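Local coordinates for acetyltransferase, GNAT family (Streptococcus agalactiae 2603V/R, PDB 2Q7B), which probably transfers an acetyl group from acetyl-CoA to an amine, as expected of a GNAT-family N-acetyltransferase, at residues K81-L89 against L114-F122. Sequence-based numbering, arbitrary orientation.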
loop_
_atom_site.group_PDB
_atom_site.type_symbol
_atom_site.label_atom_id
_atom_site.label_comp_id
_atom_site.label_asym_id
_atom_site.label_seq_id
_atom_site.Cartn_x
_atom_site.Cartn_y
_atom_site.Cartn_z
ATOM N N LYS A 81 7.686 -2.454 14.704
ATOM C CA LYS A 81 7.071 -1.605 13.693
ATOM C C LYS A 81 8.154 -1.204 12.676
ATOM O O LYS A 81 9.276 -0.851 13.039
ATOM C CB LYS A 81 6.360 -0.397 14.325
ATOM C CG LYS A 81 5.254 -0.824 15.323
ATOM C CD LYS A 81 4.253 0.285 15.681
ATOM N N VAL A 82 7.816 -1.305 11.396
ATOM C CA VAL A 82 8.751 -1.011 10.307
ATOM C C VAL A 82 9.025 0.496 10.276
ATOM O O VAL A 82 8.109 1.294 10.160
ATOM C CB VAL A 82 8.210 -1.452 8.941
ATOM C CG1 VAL A 82 9.137 -0.998 7.810
ATOM C CG2 VAL A 82 8.015 -2.963 8.883
ATOM N N VAL A 83 10.295 0.850 10.405
ATOM C CA VAL A 83 10.732 2.240 10.387
ATOM C C VAL A 83 11.833 2.531 9.351
ATOM O O VAL A 83 12.209 3.689 9.158
ATOM C CB VAL A 83 11.133 2.739 11.795
ATOM C CG1 VAL A 83 9.916 2.749 12.711
ATOM C CG2 VAL A 83 12.265 1.917 12.406
ATOM N N GLY A 84 12.288 1.502 8.641
ATOM C CA GLY A 84 13.285 1.652 7.608
ATOM C C GLY A 84 13.283 0.438 6.712
ATOM O O GLY A 84 12.762 -0.626 7.093
ATOM N N SER A 85 13.830 0.606 5.511
ATOM C CA SER A 85 13.939 -0.484 4.561
ATOM C C SER A 85 15.114 -0.266 3.625
ATOM O O SER A 85 15.565 0.866 3.423
ATOM C CB SER A 85 12.632 -0.628 3.745
ATOM O OG SER A 85 12.384 0.470 2.876
ATOM N N ILE A 86 15.632 -1.365 3.079
ATOM C CA ILE A 86 16.606 -1.318 2.002
ATOM C C ILE A 86 16.526 -2.658 1.244
ATOM O O ILE A 86 16.175 -3.673 1.818
ATOM C CB ILE A 86 18.032 -1.009 2.480
ATOM C CG1 ILE A 86 18.881 -0.498 1.306
ATOM C CG2 ILE A 86 18.675 -2.220 3.147
ATOM C CD1 ILE A 86 20.225 0.094 1.741
ATOM N N ALA A 87 16.841 -2.643 -0.046
ATOM C CA ALA A 87 16.763 -3.840 -0.869
ATOM C C ALA A 87 17.922 -3.895 -1.820
ATOM O O ALA A 87 18.457 -2.861 -2.230
ATOM C CB ALA A 87 15.466 -3.837 -1.675
ATOM N N LEU A 88 18.300 -5.116 -2.158
ATOM C CA LEU A 88 19.324 -5.383 -3.142
ATOM C C LEU A 88 18.676 -6.195 -4.246
ATOM O O LEU A 88 18.048 -7.220 -3.974
ATOM C CB LEU A 88 20.516 -6.143 -2.529
ATOM C CG LEU A 88 21.692 -6.457 -3.458
ATOM C CD1 LEU A 88 22.992 -6.557 -2.697
ATOM C CD2 LEU A 88 21.472 -7.722 -4.310
ATOM N N LEU A 89 18.834 -5.724 -5.489
ATOM C CA LEU A 89 18.346 -6.414 -6.682
ATOM C C LEU A 89 19.549 -6.838 -7.497
ATOM O O LEU A 89 20.344 -6.004 -7.896
ATOM C CB LEU A 89 17.449 -5.483 -7.531
ATOM C CG LEU A 89 16.884 -6.059 -8.834
ATOM C CD1 LEU A 89 15.865 -7.173 -8.555
ATOM C CD2 LEU A 89 16.226 -4.967 -9.696
ATOM N N LEU A 114 20.199 5.133 11.262
ATOM C CA LEU A 114 19.550 3.998 10.632
ATOM C C LEU A 114 19.904 3.815 9.164
ATOM O O LEU A 114 20.016 2.686 8.696
ATOM C CB LEU A 114 18.028 4.068 10.829
ATOM C CG LEU A 114 17.249 2.819 10.404
ATOM C CD1 LEU A 114 17.722 1.612 11.198
ATOM C CD2 LEU A 114 15.755 3.062 10.564
ATOM N N GLY A 115 20.073 4.908 8.430
ATOM C CA GLY A 115 20.453 4.796 7.015
ATOM C C GLY A 115 21.793 4.098 6.867
ATOM O O GLY A 115 21.976 3.251 5.992
ATOM N N ARG A 116 22.746 4.466 7.720
ATOM C CA ARG A 116 24.064 3.842 7.722
ATOM C C ARG A 116 23.970 2.372 8.108
ATOM O O ARG A 116 24.631 1.543 7.518
ATOM C CB ARG A 116 25.008 4.519 8.727
ATOM C CG ARG A 116 25.276 5.983 8.462
ATOM N N LYS A 117 23.166 2.061 9.122
ATOM C CA LYS A 117 23.011 0.683 9.582
ATOM C C LYS A 117 22.362 -0.193 8.513
ATOM O O LYS A 117 22.712 -1.359 8.375
ATOM C CB LYS A 117 22.199 0.639 10.872
ATOM C CG LYS A 117 22.956 1.210 12.049
ATOM C CD LYS A 117 22.086 1.372 13.268
ATOM C CE LYS A 117 22.928 1.796 14.480
ATOM N NZ LYS A 117 22.009 2.211 15.566
ATOM N N LEU A 118 21.409 0.369 7.773
ATOM C CA LEU A 118 20.749 -0.350 6.676
ATOM C C LEU A 118 21.750 -0.558 5.537
ATOM O O LEU A 118 21.897 -1.663 5.015
ATOM C CB LEU A 118 19.514 0.412 6.181
ATOM C CG LEU A 118 18.276 0.302 7.058
ATOM C CD1 LEU A 118 17.281 1.382 6.734
ATOM C CD2 LEU A 118 17.645 -1.085 6.924
ATOM N N PHE A 119 22.441 0.518 5.184
ATOM C CA PHE A 119 23.466 0.490 4.157
ATOM C C PHE A 119 24.604 -0.513 4.481
ATOM O O PHE A 119 25.115 -1.183 3.583
ATOM C CB PHE A 119 24.033 1.890 3.933
ATOM C CG PHE A 119 25.019 1.924 2.856
ATOM C CD1 PHE A 119 24.591 1.868 1.550
ATOM C CD2 PHE A 119 26.394 1.930 3.136
ATOM C CE1 PHE A 119 25.506 1.824 0.523
ATOM C CE2 PHE A 119 27.329 1.902 2.118
ATOM C CZ PHE A 119 26.891 1.858 0.806
ATOM N N GLU A 120 24.977 -0.625 5.755
ATOM C CA GLU A 120 25.967 -1.607 6.192
ATOM C C GLU A 120 25.486 -3.042 6.016
ATOM O O GLU A 120 26.267 -3.908 5.626
ATOM C CB GLU A 120 26.367 -1.384 7.659
ATOM C CG GLU A 120 27.346 -0.240 7.858
ATOM C CD GLU A 120 27.519 0.167 9.330
ATOM O OE1 GLU A 120 26.958 -0.506 10.234
ATOM O OE2 GLU A 120 28.209 1.184 9.575
ATOM N N ARG A 121 24.214 -3.304 6.316
ATOM C CA ARG A 121 23.667 -4.648 6.167
ATOM C C ARG A 121 23.599 -5.044 4.681
ATOM O O ARG A 121 23.925 -6.195 4.312
ATOM C CB ARG A 121 22.297 -4.754 6.836
ATOM C CG ARG A 121 21.642 -6.109 6.636
ATOM C CD ARG A 121 22.326 -7.194 7.432
ATOM N NE ARG A 121 21.788 -7.162 8.780
ATOM C CZ ARG A 121 20.837 -7.971 9.258
ATOM N NH1 ARG A 121 20.316 -8.982 8.543
ATOM N NH2 ARG A 121 20.438 -7.789 10.509
ATOM N N PHE A 122 23.150 -4.094 3.848
ATOM C CA PHE A 122 23.134 -4.241 2.399
ATOM C C PHE A 122 24.510 -4.678 1.942
ATOM O O PHE A 122 24.651 -5.609 1.144
ATOM C CB PHE A 122 22.775 -2.898 1.746
ATOM C CG PHE A 122 22.844 -2.884 0.237
ATOM C CD1 PHE A 122 24.044 -2.635 -0.413
ATOM C CD2 PHE A 122 21.717 -3.077 -0.526
ATOM C CE1 PHE A 122 24.129 -2.614 -1.797
ATOM C CE2 PHE A 122 21.792 -3.040 -1.907
ATOM C CZ PHE A 122 23.007 -2.809 -2.545
#
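F122 holds CG trans to its backbone N (chi1 175°), and L88 does the same with its own CG (chi1 -178°). The two side chains then meet at about a right angle. CD1 of L88 sits over one face of the F122 ring in a CH-pi contact, 4.0 Å from the centroid and displaced toward the rim. CB of L88 is 3.4 Å from CE2 of F122. The carbonyl of A87 lies at the ring edge, with O 3.4 Å from CE2 of F122. I86 has an extended side chain that reaches the helix: its CD1 packs 3.9 Å from CB of F122 and also nears CA of F119. I86 and L118 pass each other in opposite directions, with CG2 of I86 3.8 Å from O of L118 and close to its CD2. This is helix 114-128 of the GNAT fold lying against the mixed sheet; the axis of 114-122 runs 28° from that of strand 81-89. L118 also touches T103 of the next strand, 95-103. V83 and G84 both pair with A76 in a classic beta bulge. CD1 of L118 lies against the S85 backbone, 3.7 Å from N of S85, and near CA of G84. CD2 of L114 approaches the same CA. S85 points away from the helix and hydrogen-bonds through OG to O of K100.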